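PDB 4DXK: mandelate racemase / muconate lactonizing enzyme family protein from Agrobacterium tumefaciens, which probably acts as a lyase or racemase of the enolase superfamily on an unestablished substrate, with a metal ion bound in its alpha/beta barrel. Local coordinates for residues 59-64 / 89-94; 95-100 / 377-382; 54-57 / 63-66. All blocks are in the same frame, centred on the assembly; numbering follows the deposited sequence. Where two conformers were deposited one is given.

Contact 1 of 3, residues 59-64 / 89-94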
loop_
_atom_site.group_PDB
_atom_site.type_symbol
_atom_site.label_atom_id
_atom_site.label_comp_id
_atom_site.label_asym_id
_atom_site.label_seq_id
_atom_site.Cartn_x
_atom_site.Cartn_y
_atom_site.Cartn_z
ATOM N N LEU A 59 -28.400 33.823 -10.206
ATOM C CA LEU A 59 -28.729 32.991 -9.048
ATOM C C LEU A 59 -28.375 31.514 -9.239
ATOM O O LEU A 59 -28.381 30.751 -8.268
ATOM C CB LEU A 59 -30.209 33.120 -8.672
ATOM C CG LEU A 59 -30.705 34.496 -8.237
ATOM C CD1 LEU A 59 -32.175 34.429 -7.819
ATOM C CD2 LEU A 59 -29.846 35.039 -7.116
ATOM N N GLN A 60 -28.100 31.091 -10.472
ATOM C CA GLN A 60 -27.667 29.708 -10.711
ATOM C C GLN A 60 -26.173 29.604 -10.443
ATOM O O GLN A 60 -25.371 29.434 -11.363
ATOM C CB GLN A 60 -27.998 29.286 -12.140
ATOM C CG GLN A 60 -29.496 29.291 -12.449
ATOM C CD GLN A 60 -29.785 28.885 -13.867
ATOM O OE1 GLN A 60 -29.533 29.643 -14.800
ATOM N NE2 GLN A 60 -30.288 27.672 -14.051
ATOM N N ILE A 61 -25.791 29.753 -9.177
ATOM C CA ILE A 61 -24.386 29.939 -8.819
ATOM C C ILE A 61 -23.533 28.708 -9.108
ATOM O O ILE A 61 -22.487 28.800 -9.751
ATOM C CB ILE A 61 -24.221 30.397 -7.351
ATOM C CG1 ILE A 61 -24.940 31.731 -7.134
ATOM C CG2 ILE A 61 -22.740 30.518 -6.981
ATOM C CD1 ILE A 61 -24.736 32.327 -5.741
ATOM N N ASP A 62 -23.985 27.548 -8.645
ATOM C CA ASP A 62 -23.250 26.311 -8.894
ATOM C C ASP A 62 -23.112 26.044 -10.389
ATOM O O ASP A 62 -22.058 25.598 -10.855
ATOM C CB ASP A 62 -23.935 25.128 -8.209
ATOM C CG ASP A 62 -23.657 25.087 -6.723
ATOM O OD1 ASP A 62 -22.493 25.302 -6.313
ATOM O OD2 ASP A 62 -24.603 24.839 -5.950
ATOM N N LEU A 63 -24.161 26.335 -11.150
ATOM C CA LEU A 63 -24.122 26.119 -12.592
ATOM C C LEU A 63 -23.127 27.062 -13.279
ATOM O O LEU A 63 -22.341 26.641 -14.134
ATOM C CB LEU A 63 -25.513 26.297 -13.200
ATOM C CG LEU A 63 -25.610 26.093 -14.712
ATOM C CD1 LEU A 63 -25.231 24.665 -15.088
ATOM C CD2 LEU A 63 -27.003 26.449 -15.214
ATOM N N LEU A 64 -23.147 28.337 -12.907
ATOM C CA LEU A 64 -22.213 29.300 -13.484
ATOM C C LEU A 64 -20.770 28.946 -13.135
ATOM O O LEU A 64 -19.884 29.097 -13.981
ATOM C CB LEU A 64 -22.556 30.730 -13.053
ATOM C CG LEU A 64 -23.717 31.352 -13.836
ATOM C CD1 LEU A 64 -24.288 32.584 -13.131
ATOM C CD2 LEU A 64 -23.277 31.714 -15.259
ATOM N N ILE A 89 -17.604 35.442 -6.197
ATOM C CA ILE A 89 -17.846 36.250 -5.006
ATOM C C ILE A 89 -18.966 37.268 -5.288
ATOM O O ILE A 89 -19.879 37.465 -4.479
ATOM C CB ILE A 89 -16.547 36.935 -4.501
ATOM C CG1 ILE A 89 -15.542 35.877 -4.035
ATOM C CG2 ILE A 89 -16.859 37.908 -3.369
ATOM C CD1 ILE A 89 -14.122 36.401 -3.877
ATOM N N ALA A 90 -18.906 37.903 -6.457
ATOM C CA ALA A 90 -19.930 38.870 -6.843
ATOM C C ALA A 90 -21.314 38.217 -6.927
ATOM O O ALA A 90 -22.315 38.833 -6.554
ATOM C CB ALA A 90 -19.569 39.518 -8.162
ATOM N N LEU A 91 -21.381 36.972 -7.395
ATOM C CA LEU A 91 -22.667 36.274 -7.430
ATOM C C LEU A 91 -23.232 36.046 -6.036
ATOM O O LEU A 91 -24.429 36.198 -5.812
ATOM C CB LEU A 91 -22.581 34.935 -8.166
ATOM C CG LEU A 91 -22.184 34.979 -9.638
ATOM C CD1 LEU A 91 -22.214 33.565 -10.201
ATOM C CD2 LEU A 91 -23.083 35.920 -10.436
ATOM N N TRP A 92 -22.370 35.685 -5.089
ATOM C CA TRP A 92 -22.841 35.506 -3.720
ATOM C C TRP A 92 -23.356 36.828 -3.125
ATOM O O TRP A 92 -24.336 36.846 -2.381
ATOM C CB TRP A 92 -21.747 34.853 -2.859
ATOM C CG TRP A 92 -21.660 33.380 -3.096
ATOM C CD1 TRP A 92 -20.814 32.729 -3.946
ATOM C CD2 TRP A 92 -22.497 32.384 -2.513
ATOM N NE1 TRP A 92 -21.064 31.379 -3.909
ATOM C CE2 TRP A 92 -22.101 31.144 -3.045
ATOM C CE3 TRP A 92 -23.554 32.420 -1.595
ATOM C CZ2 TRP A 92 -22.722 29.950 -2.687
ATOM C CZ3 TRP A 92 -24.168 31.236 -1.243
ATOM C CH2 TRP A 92 -23.747 30.013 -1.782
ATOM N N ASP A 93 -22.690 37.930 -3.460
ATOM C CA ASP A 93 -23.141 39.262 -3.053
ATOM C C ASP A 93 -24.530 39.564 -3.640
ATOM O O ASP A 93 -25.419 40.004 -2.914
ATOM C CB ASP A 93 -22.099 40.287 -3.507
ATOM C CG ASP A 93 -22.284 41.659 -2.886
ATOM O OD1 ASP A 93 -22.709 41.776 -1.708
ATOM O OD2 ASP A 93 -21.973 42.630 -3.611
ATOM N N ILE A 94 -24.731 39.297 -4.932
ATOM C CA ILE A 94 -26.054 39.464 -5.545
ATOM C C ILE A 94 -27.110 38.608 -4.845
ATOM O O ILE A 94 -28.196 39.086 -4.546
ATOM C CB ILE A 94 -26.022 39.109 -7.049
ATOM C CG1 ILE A 94 -25.299 40.199 -7.834
ATOM C CG2 ILE A 94 -27.426 38.895 -7.611
ATOM C CD1 ILE A 94 -24.859 39.765 -9.206
#
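The backbones of I61 and L91 approach to 6.7 Å between their CA atoms, which brings the first turn of helix 61-68 against the middle of helix 79-99. This is helix-helix packing inside the N-terminal capping domain of the enolase superfamily, where both helices belong to the helical layer that accompanies the antiparallel sheet. The contact is buried and made of van der Waals and CH-pi contacts, with no polar bond between the two segments. I61 does most of the touching, and its two branches divide the work. Its CD1 methyl sits over the face of the W92 indole, 4.0 Å from the centroid of the five-membered ring and 11° from the ring normal, so the CH-pi label rests on a nearly perpendicular approach. The other branch, CG2, is anti to the backbone N and lies above the same face, outward of NE1, with CG2 of I61 3.6 Å from NE1 of W92. That N-H donates a hydrogen bond to OG of S299 in helix 297-310 of the barrel domain, which helps fix the indole on which the isoleucine rests; I61 also touches S299. The side chains of I61 and L91 run past each other in opposite directions, bringing CG1 of I61 to 4.1 Å from CB of L91. CD1 of I61 also lies 3.9 Å from the carbonyl O of L91, a van der Waals approach to the helix backbone. Nearby, D62 turns to other partners, a salt bridge with K303 and a hydrogen bond from the amide of N335 of a second subunit, so this helix start also meets the barrel and the oligomer. One turn beyond I61, L64 crosses L91 at about a right angle, and their two CD1 methyls meet at 3.7 Å.

Contact 2 of 3, residues 95-100 / 377-382; sequences FGKATN and GMELHP
The C-terminal part of helix 79-99, which ends in a Schellman motif at N100, faces the irregular segment after strand 367-369 through one charged pair, K97 and E379. The helix belongs to the N-terminal capping domain, while 377-382 lies in the C-terminal region, so the pair spans the two parts of the chain near the surface. The nearest CA atoms, those of K97 and G377, are 9.0 Å apart. The gap is bridged by a fully extended lysine, with chi2, chi3 and chi4 all near 180°, that meets a glutamate approaching from the opposite direction and bent at chi2 (71°). NZ of K97 stands 3.4 Å from OE2 of E379, a salt bridge whose hydrogen bond is weak. NZ of K97 donates at 2.8 Å to one water, which can in turn donate to the carbonyl O of M378, at 2.8 Å. A second water accepts from NZ of K97 at 2.8 Å and returns a weak bond to OE2 of E379. E379 was modelled in two conformers; its bonds hold for the one described, so the pair may be only partly occupied. With two waters and the carbonyl O of T29, the ammonium has three partners for its three N-H groups; the long contact to E379 is therefore probably a modest attraction, partly relayed by the second water.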
loop_
_atom_site.group_PDB
_atom_site.type_symbol
_atom_site.label_atom_id
_atom_site.label_comp_id
_atom_site.label_asym_id
_atom_site.label_seq_id
_atom_site.Cartn_x
_atom_site.Cartn_y
_atom_site.Cartn_z
ATOM N N PHE A 95 -26.791 37.340 -4.594
ATOM C CA PHE A 95 -27.731 36.410 -3.977
ATOM C C PHE A 95 -28.127 36.936 -2.585
ATOM O O PHE A 95 -29.309 36.942 -2.228
ATOM C CB PHE A 95 -27.051 35.032 -3.931
ATOM C CG PHE A 95 -27.910 33.886 -3.422
ATOM C CD1 PHE A 95 -29.289 33.960 -3.346
ATOM C CD2 PHE A 95 -27.286 32.703 -3.040
ATOM C CE1 PHE A 95 -30.028 32.870 -2.878
ATOM C CE2 PHE A 95 -28.018 31.624 -2.570
ATOM C CZ PHE A 95 -29.384 31.710 -2.499
ATOM N N GLY A 96 -27.157 37.429 -1.822
ATOM C CA GLY A 96 -27.450 38.020 -0.525
ATOM C C GLY A 96 -28.343 39.247 -0.618
ATOM O O GLY A 96 -29.322 39.390 0.121
ATOM N N LYS A 97 -28.022 40.142 -1.539
ATOM C CA LYS A 97 -28.864 41.316 -1.728
ATOM C C LYS A 97 -30.277 40.944 -2.175
ATOM O O LYS A 97 -31.252 41.562 -1.729
ATOM C CB LYS A 97 -28.225 42.284 -2.713
ATOM C CG LYS A 97 -26.968 42.912 -2.179
ATOM C CD LYS A 97 -26.379 43.867 -3.198
ATOM C CE LYS A 97 -25.020 44.350 -2.762
ATOM N NZ LYS A 97 -24.457 45.360 -3.689
ATOM N N ALA A 98 -30.404 39.953 -3.051
ATOM C CA ALA A 98 -31.715 39.544 -3.565
ATOM C C ALA A 98 -32.595 38.960 -2.467
ATOM O O ALA A 98 -33.825 39.038 -2.536
ATOM C CB ALA A 98 -31.554 38.537 -4.696
ATOM N N THR A 99 -31.967 38.358 -1.463
ATOM C CA THR A 99 -32.697 37.690 -0.386
ATOM C C THR A 99 -32.678 38.468 0.919
ATOM O O THR A 99 -33.247 38.010 1.912
ATOM C CB THR A 99 -32.127 36.290 -0.100
ATOM O OG1 THR A 99 -30.731 36.383 0.234
ATOM C CG2 THR A 99 -32.310 35.381 -1.309
ATOM N N ASN A 100 -32.017 39.624 0.919
ATOM C CA ASN A 100 -31.808 40.405 2.136
ATOM C C ASN A 100 -31.127 39.594 3.241
ATOM O O ASN A 100 -31.487 39.705 4.418
ATOM C CB ASN A 100 -33.119 41.024 2.629
ATOM C CG ASN A 100 -32.890 42.154 3.602
ATOM O OD1 ASN A 100 -31.886 42.855 3.527
ATOM N ND2 ASN A 100 -33.820 42.333 4.531
ATOM N N GLY A 377 -22.136 43.003 2.741
ATOM C CA GLY A 377 -22.250 44.110 3.680
ATOM C C GLY A 377 -21.331 45.274 3.327
ATOM O O GLY A 377 -21.004 46.100 4.186
ATOM N N MET A 378 -20.908 45.352 2.066
ATOM C CA MET A 378 -20.074 46.464 1.633
ATOM C C MET A 378 -20.185 46.668 0.136
ATOM O O MET A 378 -20.513 45.743 -0.608
ATOM C CB MET A 378 -18.613 46.186 1.978
ATOM C CG MET A 378 -18.002 45.195 1.006
ATOM S SD MET A 378 -16.620 44.183 1.513
ATOM C CE MET A 378 -15.338 45.358 1.833
ATOM N N GLU A 379 -19.939 47.911 -0.284
ATOM C CA GLU A 379 -19.887 48.304 -1.690
ATOM C C GLU A 379 -18.595 49.096 -1.920
ATOM O O GLU A 379 -17.942 49.491 -0.960
ATOM C CB GLU A 379 -21.095 49.182 -2.040
ATOM C CG GLU A 379 -22.437 48.447 -2.154
ATOM C CD GLU A 379 -22.992 47.968 -0.814
ATOM O OE1 GLU A 379 -22.899 48.718 0.184
ATOM O OE2 GLU A 379 -23.528 46.838 -0.760
ATOM N N LEU A 380 -18.211 49.317 -3.176
ATOM C CA LEU A 380 -17.125 50.249 -3.456
ATOM C C LEU A 380 -17.527 51.630 -2.948
ATOM O O LEU A 380 -18.700 52.033 -3.023
ATOM C CB LEU A 380 -16.783 50.302 -4.947
ATOM C CG LEU A 380 -16.046 49.084 -5.503
ATOM C CD1 LEU A 380 -15.636 49.331 -6.942
ATOM C CD2 LEU A 380 -14.829 48.737 -4.664
ATOM N N HIS A 381 -16.549 52.338 -2.399
ATOM C CA HIS A 381 -16.792 53.641 -1.803
ATOM C C HIS A 381 -17.258 54.615 -2.885
ATOM O O HIS A 381 -16.740 54.587 -4.003
ATOM C CB HIS A 381 -15.502 54.142 -1.152
ATOM C CG HIS A 381 -15.710 55.211 -0.126
ATOM N ND1 HIS A 381 -16.003 56.515 -0.460
ATOM C CD2 HIS A 381 -15.647 55.173 1.226
ATOM C CE1 HIS A 381 -16.121 57.235 0.643
ATOM N NE2 HIS A 381 -15.906 56.444 1.680
ATOM N N PRO A 382 -18.253 55.468 -2.576
ATOM C CA PRO A 382 -18.689 56.430 -3.597
ATOM C C PRO A 382 -17.543 57.346 -4.013
ATOM O O PRO A 382 -16.660 57.611 -3.192
ATOM C CB PRO A 382 -19.807 57.220 -2.897
ATOM C CG PRO A 382 -19.664 56.918 -1.440
ATOM C CD PRO A 382 -19.074 55.544 -1.356
HETATM O O HOH W 1 -21.726 45.212 -3.027
HETATM O O HOH W 2 -25.825 47.645 -2.788
#

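Contact 3 of 3, residues 54-57 / 63-66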
loop_
_atom_site.group_PDB
_atom_site.type_symbol
_atom_site.label_atom_id
_atom_site.label_comp_id
_atom_site.label_asym_id
_atom_site.label_seq_id
_atom_site.Cartn_x
_atom_site.Cartn_y
_atom_site.Cartn_z
ATOM N N ILE A 54 -23.211 37.246 -19.831
ATOM C CA ILE A 54 -24.193 38.289 -20.116
ATOM C C ILE A 54 -25.486 37.620 -20.561
ATOM O O ILE A 54 -25.473 36.756 -21.448
ATOM C CB ILE A 54 -23.722 39.268 -21.214
ATOM C CG1 ILE A 54 -22.441 39.983 -20.788
ATOM C CG2 ILE A 54 -24.826 40.277 -21.558
ATOM C CD1 ILE A 54 -22.607 40.853 -19.574
ATOM N N GLY A 55 -26.593 38.008 -19.934
ATOM C CA GLY A 55 -27.888 37.433 -20.248
ATOM C C GLY A 55 -28.268 36.263 -19.355
ATOM O O GLY A 55 -29.409 35.800 -19.402
ATOM N N ARG A 56 -27.327 35.778 -18.543
ATOM C CA ARG A 56 -27.568 34.611 -17.688
ATOM C C ARG A 56 -28.154 34.993 -16.330
ATOM O O ARG A 56 -27.953 36.108 -15.838
ATOM C CB ARG A 56 -26.266 33.839 -17.476
ATOM C CG ARG A 56 -25.700 33.202 -18.740
ATOM C CD ARG A 56 -26.419 31.900 -19.064
ATOM N NE ARG A 56 -26.337 30.982 -17.928
ATOM C CZ ARG A 56 -25.408 30.044 -17.766
ATOM N NH1 ARG A 56 -24.472 29.841 -18.690
ATOM N NH2 ARG A 56 -25.423 29.286 -16.676
ATOM N N ASP A 57 -28.840 34.037 -15.711
ATOM C CA ASP A 57 -29.419 34.211 -14.386
ATOM C C ASP A 57 -28.301 34.060 -13.348
ATOM O O ASP A 57 -27.722 32.982 -13.208
ATOM C CB ASP A 57 -30.489 33.131 -14.200
ATOM C CG ASP A 57 -31.215 33.221 -12.878
ATOM O OD1 ASP A 57 -30.766 33.943 -11.965
ATOM O OD2 ASP A 57 -32.262 32.541 -12.762
ATOM N N LEU A 63 -24.161 26.335 -11.150
ATOM C CA LEU A 63 -24.122 26.119 -12.592
ATOM C C LEU A 63 -23.127 27.062 -13.279
ATOM O O LEU A 63 -22.341 26.641 -14.134
ATOM C CB LEU A 63 -25.513 26.297 -13.200
ATOM C CG LEU A 63 -25.610 26.093 -14.712
ATOM C CD1 LEU A 63 -25.231 24.665 -15.088
ATOM C CD2 LEU A 63 -27.003 26.449 -15.214
ATOM N N LEU A 64 -23.147 28.337 -12.907
ATOM C CA LEU A 64 -22.213 29.300 -13.484
ATOM C C LEU A 64 -20.770 28.946 -13.135
ATOM O O LEU A 64 -19.884 29.097 -13.981
ATOM C CB LEU A 64 -22.556 30.730 -13.053
ATOM C CG LEU A 64 -23.717 31.352 -13.836
ATOM C CD1 LEU A 64 -24.288 32.584 -13.131
ATOM C CD2 LEU A 64 -23.277 31.714 -15.259
ATOM N N ALA A 65 -20.522 28.464 -11.919
ATOM C CA ALA A 65 -19.173 28.032 -11.565
ATOM C C ALA A 65 -18.732 26.891 -12.489
ATOM O O ALA A 65 -17.622 26.902 -13.028
ATOM C CB ALA A 65 -19.110 27.596 -10.110
ATOM N N GLN A 66 -19.617 25.924 -12.698
ATOM C CA GLN A 66 -19.336 24.812 -13.597
ATOM C C GLN A 66 -19.074 25.312 -15.015
ATOM O O GLN A 66 -18.135 24.853 -15.686
ATOM C CB GLN A 66 -20.528 23.857 -13.583
ATOM C CG GLN A 66 -20.339 22.509 -14.274
ATOM C CD GLN A 66 -21.616 21.681 -14.210
ATOM O OE1 GLN A 66 -22.643 22.150 -13.713
ATOM N NE2 GLN A 66 -21.559 20.456 -14.715
#
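Apolar packing against a charged group dominates between R56 and the helical residues L63 and L64. CD2 of L64 lies over one face of the R56 guanidinium, 3.5 Å above its plane and offset toward the rim, with NH2 of R56 its nearest atom. The arginine gets there by folding at chi2 (-80°) and chi3 (-56°), which lays its end against the helix. L63 crosses the arginine at about a right angle, and its CD2 approaches NH2 of R56 obliquely at 3.6 Å. A backbone approach adds to this: the carbonyl O of D57 is 3.5 Å from CD1 of L64, so the two methyls of that leucine serve neighbouring residues of the loop. Polar pairing lies just outside the segments. NH2 of R56 forms a salt bridge with D67, one turn further along the same helix, which gives the guanidinium a charged partner while a methyl packs on its face; D57 OD1 accepts from the backbone N of L59. In the N-terminal capping domain this loop links helix 38-53 to helix 61-68 and folds back on the latter, while backbone hydrogen bonds of G55 and R56 with I3 join it to strand 3-11.

From the N terminus, contact 3 comes first: it closes the short loop between helices 38-53 and 61-68. The first segment of contact 1, 59-64, overlaps the second segment of contact 3 at L63 and L64, so the two loops overlap without nesting; contact 1 closes the longer connection to helix 79-99. Contact 2 follows in series, opening further along helix 79-99, its segments 277 residues apart at their closest ends. Contacts 1 and 2 meet directly, CD2 of F95 lying 3.7 Å from CD1 of I61, whereas contacts 2 and 3 remain about 9 Å apart at their nearest atoms. Contacts 1 and 3 tie the capping domain internally; contact 2 joins it to the C-terminal region.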